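PDB 3RMI: chorismate mutase protein from Bartonella henselae, which probably catalyses the rearrangement of chorismate to prephenate as an all-helical dimeric chorismate mutase, here crystallised with D-malate in its likely active site. Local coordinates for residues Pro52-Leu57 with Glu90-His95; Cys38-Gly43 with Glu96-Lys101. All blocks are in the same frame, centred on the assembly; numbering follows the deposited sequence.

Contact 1: Pro52-Leu57 with Glu90-His95. With MLT (D-malate), chain D; EDO (1,2-ethanediol), chain B.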
loop_
_atom_site.group_PDB
_atom_site.type_symbol
_atom_site.label_atom_id
_atom_site.label_comp_id
_atom_site.label_asym_id
_atom_site.label_seq_id
_atom_site.Cartn_x
_atom_site.Cartn_y
_atom_site.Cartn_z
ATOM N N PRO A 52 22.980 -4.231 8.179
ATOM C CA PRO A 52 21.909 -4.066 9.159
ATOM C C PRO A 52 20.555 -3.919 8.469
ATOM O O PRO A 52 20.493 -3.453 7.329
ATOM C CB PRO A 52 22.316 -2.769 9.854
ATOM C CG PRO A 52 22.842 -1.916 8.661
ATOM C CD PRO A 52 23.469 -2.925 7.687
ATOM N N ALA A 53 19.497 -4.338 9.165
ATOM C CA ALA A 53 18.123 -4.227 8.684
ATOM C C ALA A 53 17.742 -2.783 8.391
ATOM O O ALA A 53 17.240 -2.474 7.301
ATOM C CB ALA A 53 17.151 -4.818 9.699
ATOM N N VAL A 54 17.968 -1.899 9.356
ATOM C CA VAL A 54 17.667 -0.481 9.163
ATOM C C VAL A 54 18.885 0.230 8.583
ATOM O O VAL A 54 19.972 0.266 9.178
ATOM C CB VAL A 54 17.227 0.217 10.460
ATOM C CG1 VAL A 54 16.789 1.657 10.147
ATOM C CG2 VAL A 54 16.101 -0.582 11.143
ATOM N N ASP A 55 18.678 0.791 7.408
ATOM C CA ASP A 55 19.696 1.510 6.658
ATOM C C ASP A 55 19.213 2.973 6.533
ATOM O O ASP A 55 18.504 3.314 5.589
ATOM C CB ASP A 55 19.793 0.822 5.300
ATOM C CG ASP A 55 20.942 1.304 4.459
ATOM O OD1 ASP A 55 21.306 2.499 4.541
ATOM O OD2 ASP A 55 21.453 0.457 3.681
ATOM N N PRO A 56 19.570 3.834 7.505
ATOM C CA PRO A 56 18.912 5.149 7.607
ATOM C C PRO A 56 19.055 6.051 6.377
ATOM O O PRO A 56 18.077 6.705 6.001
ATOM C CB PRO A 56 19.553 5.807 8.843
ATOM C CG PRO A 56 20.615 4.890 9.337
ATOM C CD PRO A 56 20.713 3.696 8.422
ATOM N N LEU A 57 20.239 6.091 5.763
ATOM C CA LEU A 57 20.443 6.875 4.535
ATOM C C LEU A 57 19.553 6.381 3.401
ATOM O O LEU A 57 19.040 7.180 2.638
ATOM C CB LEU A 57 21.915 6.878 4.085
ATOM C CG LEU A 57 22.866 7.787 4.856
ATOM C CD1 LEU A 57 24.297 7.771 4.233
ATOM C CD2 LEU A 57 22.351 9.240 5.005
ATOM N N GLU A 90 7.362 -3.596 7.649
ATOM C CA GLU A 90 7.248 -5.002 7.352
ATOM C C GLU A 90 8.574 -5.506 6.820
ATOM O O GLU A 90 9.032 -6.581 7.178
ATOM C CB GLU A 90 6.161 -5.230 6.322
ATOM C CG GLU A 90 5.938 -6.690 5.993
ATOM C CD GLU A 90 5.484 -7.510 7.192
ATOM O OE1 GLU A 90 5.012 -6.915 8.193
ATOM O OE2 GLU A 90 5.579 -8.751 7.121
ATOM N N VAL A 91 9.190 -4.719 5.948
ATOM C CA VAL A 91 10.460 -5.108 5.326
ATOM C C VAL A 91 11.548 -5.305 6.376
ATOM O O VAL A 91 12.300 -6.274 6.324
ATOM C CB VAL A 91 10.917 -4.080 4.277
ATOM C CG1 VAL A 91 12.353 -4.366 3.833
ATOM C CG2 VAL A 91 9.966 -4.106 3.063
ATOM N N VAL A 92 11.602 -4.404 7.344
ATOM C CA VAL A 92 12.618 -4.451 8.379
ATOM C C VAL A 92 12.400 -5.701 9.234
ATOM O O VAL A 92 13.359 -6.423 9.553
ATOM C CB VAL A 92 12.612 -3.140 9.218
ATOM C CG1 VAL A 92 13.242 -3.361 10.550
ATOM C CG2 VAL A 92 13.314 -2.009 8.447
ATOM N N HIS A 93 11.139 -5.977 9.576
ATOM C CA HIS A 93 10.790 -7.247 10.200
ATOM C C HIS A 93 11.293 -8.429 9.371
ATOM O O HIS A 93 11.905 -9.357 9.906
ATOM C CB HIS A 93 9.266 -7.389 10.405
ATOM C CG HIS A 93 8.854 -8.717 10.989
ATOM N ND1 HIS A 93 8.029 -9.605 10.328
ATOM C CD2 HIS A 93 9.184 -9.318 12.161
ATOM C CE1 HIS A 93 7.857 -10.686 11.070
ATOM N NE2 HIS A 93 8.547 -10.536 12.186
ATOM N N GLN A 94 11.032 -8.415 8.066
ATOM C CA GLN A 94 11.410 -9.552 7.242
ATOM C C GLN A 94 12.918 -9.723 7.163
ATOM O O GLN A 94 13.417 -10.850 7.113
ATOM C CB GLN A 94 10.833 -9.436 5.849
ATOM C CG GLN A 94 9.441 -10.017 5.740
ATOM C CD GLN A 94 8.939 -10.069 4.295
ATOM O OE1 GLN A 94 9.720 -9.936 3.337
ATOM N NE2 GLN A 94 7.632 -10.254 4.138
ATOM N N HIS A 95 13.637 -8.606 7.147
ATOM C CA HIS A 95 15.088 -8.642 7.140
ATOM C C HIS A 95 15.624 -9.275 8.408
ATOM O O HIS A 95 16.562 -10.061 8.363
ATOM C CB HIS A 95 15.658 -7.229 6.980
ATOM C CG HIS A 95 15.576 -6.699 5.582
ATOM N ND1 HIS A 95 16.052 -5.457 5.232
ATOM C CD2 HIS A 95 15.105 -7.254 4.443
ATOM C CE1 HIS A 95 15.868 -5.264 3.940
ATOM N NE2 HIS A 95 15.298 -6.342 3.435
HETATM C C1 MLT D . 15.786 -2.030 2.051
HETATM O O1 MLT D . 16.986 -2.132 2.453
HETATM O O2 MLT D . 14.957 -2.266 2.918
HETATM C C2 MLT D . 15.380 -1.686 0.635
HETATM O O3 MLT D . 16.449 -0.914 0.185
HETATM C C3 MLT D . 14.137 -0.876 0.256
HETATM C C4 MLT D . 12.993 -0.693 1.273
HETATM O O4 MLT D . 13.190 -0.165 2.430
HETATM O O5 MLT D . 11.807 -1.002 0.962
HETATM C C1 EDO B . 4.916 -11.791 1.214
HETATM O O1 EDO B . 3.796 -12.684 1.266
HETATM C C2 EDO B . 4.530 -10.508 1.937
HETATM O O2 EDO B . 5.422 -10.304 3.033
#

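Contact 2: Cys38-Gly43 with Glu96-Lys101. With MLT (D-malate), chain D.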
loop_
_atom_site.group_PDB
_atom_site.type_symbol
_atom_site.label_atom_id
_atom_site.label_comp_id
_atom_site.label_asym_id
_atom_site.label_seq_id
_atom_site.Cartn_x
_atom_site.Cartn_y
_atom_site.Cartn_z
ATOM N N CYS A 38 11.727 -8.627 -4.168
ATOM C CA CYS A 38 12.984 -7.859 -4.185
ATOM C C CYS A 38 13.534 -7.628 -2.818
ATOM O O CYS A 38 14.698 -7.878 -2.593
ATOM C CB CYS A 38 12.820 -6.497 -4.838
ATOM S SG CYS A 38 12.691 -6.619 -6.565
ATOM N N THR A 39 12.711 -7.148 -1.897
ATOM C CA THR A 39 13.229 -6.856 -0.561
ATOM C C THR A 39 13.655 -8.115 0.148
ATOM O O THR A 39 14.454 -8.049 1.069
ATOM C CB THR A 39 12.238 -6.112 0.326
ATOM O OG1 THR A 39 11.013 -6.862 0.427
ATOM C CG2 THR A 39 11.987 -4.719 -0.207
ATOM N N GLN A 40 13.131 -9.260 -0.235
ATOM C CA GLN A 40 13.574 -10.518 0.371
ATOM C C GLN A 40 14.916 -10.935 -0.195
ATOM O O GLN A 40 15.721 -11.550 0.510
ATOM C CB GLN A 40 12.526 -11.643 0.186
ATOM C CG GLN A 40 11.357 -11.534 1.202
ATOM C CD GLN A 40 10.047 -12.300 0.804
ATOM O OE1 GLN A 40 10.061 -13.233 -0.016
ATOM N NE2 GLN A 40 8.928 -11.906 1.410
ATOM N N ALA A 41 15.159 -10.611 -1.466
ATOM C CA ALA A 41 16.467 -10.833 -2.045
ATOM C C ALA A 41 17.480 -9.886 -1.367
ATOM O O ALA A 41 18.592 -10.294 -1.066
ATOM C CB ALA A 41 16.442 -10.673 -3.565
ATOM N N ILE A 42 17.072 -8.665 -1.037
ATOM C CA ILE A 42 17.926 -7.761 -0.250
ATOM C C ILE A 42 18.159 -8.330 1.140
ATOM O O ILE A 42 19.275 -8.289 1.633
ATOM C CB ILE A 42 17.360 -6.307 -0.152
ATOM C CG1 ILE A 42 17.390 -5.644 -1.537
ATOM C CG2 ILE A 42 18.171 -5.451 0.880
ATOM C CD1 ILE A 42 16.716 -4.255 -1.592
ATOM N N GLY A 43 17.123 -8.878 1.776
ATOM C CA GLY A 43 17.286 -9.458 3.127
ATOM C C GLY A 43 18.335 -10.571 3.202
ATOM O O GLY A 43 19.131 -10.641 4.168
ATOM N N GLU A 96 15.027 -8.924 9.536
ATOM C CA GLU A 96 15.412 -9.510 10.814
ATOM C C GLU A 96 15.089 -11.007 10.875
ATOM O O GLU A 96 15.891 -11.786 11.410
ATOM C CB GLU A 96 14.746 -8.757 11.977
ATOM C CG GLU A 96 15.274 -7.312 12.144
ATOM C CD GLU A 96 14.476 -6.443 13.132
ATOM O OE1 GLU A 96 13.308 -6.782 13.485
ATOM O OE2 GLU A 96 15.038 -5.394 13.542
ATOM N N VAL A 97 13.941 -11.416 10.324
ATOM C CA VAL A 97 13.571 -12.847 10.310
ATOM C C VAL A 97 14.539 -13.687 9.463
ATOM O O VAL A 97 14.950 -14.778 9.865
ATOM C CB VAL A 97 12.099 -13.077 9.855
ATOM C CG1 VAL A 97 11.831 -14.571 9.562
ATOM C CG2 VAL A 97 11.140 -12.568 10.936
ATOM N N ILE A 98 14.925 -13.163 8.309
ATOM C CA ILE A 98 15.912 -13.835 7.478
ATOM C C ILE A 98 17.262 -13.973 8.209
ATOM O O ILE A 98 17.895 -15.021 8.116
ATOM C CB ILE A 98 16.042 -13.129 6.106
ATOM C CG1 ILE A 98 14.740 -13.344 5.303
ATOM C CG2 ILE A 98 17.223 -13.649 5.327
ATOM C CD1 ILE A 98 14.344 -12.198 4.362
ATOM N N ALA A 99 17.674 -12.952 8.967
ATOM C CA ALA A 99 18.968 -12.979 9.680
ATOM C C ALA A 99 18.982 -13.972 10.835
ATOM O O ALA A 99 19.986 -14.663 11.065
ATOM C CB ALA A 99 19.333 -11.595 10.193
ATOM N N GLU A 100 17.882 -14.020 11.578
ATOM C CA GLU A 100 17.722 -15.012 12.635
ATOM C C GLU A 100 17.771 -16.433 12.045
ATOM O O GLU A 100 18.427 -17.304 12.594
ATOM C CB GLU A 100 16.420 -14.760 13.414
ATOM C CG GLU A 100 16.210 -15.651 14.648
ATOM C CD GLU A 100 17.349 -15.564 15.681
ATOM O OE1 GLU A 100 17.979 -14.485 15.812
ATOM O OE2 GLU A 100 17.609 -16.582 16.367
ATOM N N LYS A 101 17.113 -16.637 10.903
ATOM C CA LYS A 101 17.100 -17.937 10.222
ATOM C C LYS A 101 18.456 -18.306 9.574
ATOM O O LYS A 101 18.830 -19.483 9.591
ATOM C CB LYS A 101 15.939 -18.026 9.210
HETATM C C1 MLT D . 15.786 -2.030 2.051
HETATM O O1 MLT D . 16.986 -2.132 2.453
HETATM O O2 MLT D . 14.957 -2.266 2.918
HETATM C C2 MLT D . 15.380 -1.686 0.635
HETATM O O3 MLT D . 16.449 -0.914 0.185
HETATM C C3 MLT D . 14.137 -0.876 0.256
HETATM C C4 MLT D . 12.993 -0.693 1.273
HETATM O O4 MLT D . 13.190 -0.165 2.430
HETATM O O5 MLT D . 11.807 -1.002 0.962
#

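Contact 1: Pro52-Leu57 with Glu90-His95
A53 and V54, in the loop between helices 4-48 and 56-72, rest on V92 and H95 of helix 77-106. The apolar part is a small patch: A53 CB lies 3.9 Å from H95 CB and 4.3 Å from V92 CG1. V54 CG2 meets V92 CG1 at 4.0 Å, the two branched side chains crossing obliquely. In V54 this methyl lies beside the backbone N and anti to the carbonyl carbon, which turns it to the helix. The small alanine lets the loop backbone come close, with A53 CA 5.5 Å from V92 CA, and valine on each side gives a compact, rigid surface, V92 standing one turn before H95.

Between the segments, polar groups meet without bonding. A53 O sits at the edge of the H95 ring, near its plane and 3.8 Å from ND1, and takes a weak hydrogen bond from K46 NZ. ND1 is buried with no partner in the model, whereas NE2 is hydrogen-bonded to T39 O on helix 4-48, which helps fix the ring's rotation. V91 CG1 lies 3.5 Å above one face of the ring, displaced toward the rim.

The bound D-malate forms the third group of contacts. Its O2 approaches H95 CE1 obliquely at 3.3 Å and V91 CG1 at 3.5 Å. K46 hydrogen-bonds the ligand and P52 O, while D55, the N-cap of helix 56-72, forms a salt bridge with R18 of the second subunit.

Between the two segments the contact is thus van der Waals packing, with K46 supplying a polar link from loop to ligand, and H95 presents carbon to the malate carboxylate while its bonded nitrogen faces helix 4-48.

Contact 2: Cys38-Gly43 with Glu96-Lys101
I98 of helix 77-106 lies against Q40 and G43 of helix 4-48, one turn apart, in a helix-helix packing of the all-alpha, type II chorismate mutase fold. The tight part is centred on G43. Having no side chain, it leaves its backbone accessible to the isoleucine: I98 CG2 is 3.7 Å from G43 O and 3.9 Å from G43 C. The CA atoms of G43 and I98 are 6.3 Å apart, a close approach for two helices. Isoleucine suits the spot because its two branches diverge. CG2 stands anti to the backbone N and touches the G43 carbonyl, while CG1, beside that N, carries CD1 back toward Q40. I98 also touches R44 and A47, farther along helix 4-48.

Away from G43 the contact loosens. Q40 lies at its margin, meeting I98 CD1 with its backbone O and, more loosely, with the aliphatic base of its long chain, CG being 4.4 Å from that methyl; its amide NE2 turns to Q94 OE1. E96, V97 and E100 lie exposed on helix 77-106, and K101 is not modelled past CB, consistent with a mobile chain.

On another side of helix 4-48, C38, T39 and I42 pack on I21 of the second subunit, and the last two also reach the bound D-malate. I42 CD1 comes within 3.7 Å of malate C2, whereas across the helix interface I98 CD1 is 4.1 Å from Q40 O.

How the contacts relate
Contacts 1 and 2 share helix 77-106 and lie about 9 Å apart between centres, contact 1 being nested along the chain inside the loop closed by contact 2. Two probable hydrogen bonds stitch them together, Q40 NE2 to Q94 OE1 at 2.9 Å and H95 NE2 to T39 O at 3.0 Å. H95 also packs into contact 2, its CD2 lying 3.4 Å from G43 CA, so the bare glycine backbone receives both I98 and the imidazole. Both contacts touch D-malate, which is hydrogen-bonded by R35, K46, R58 and Q62 of this chain together with R18 of the second subunit, as expected of a shared, anion-binding active site in this dimeric family.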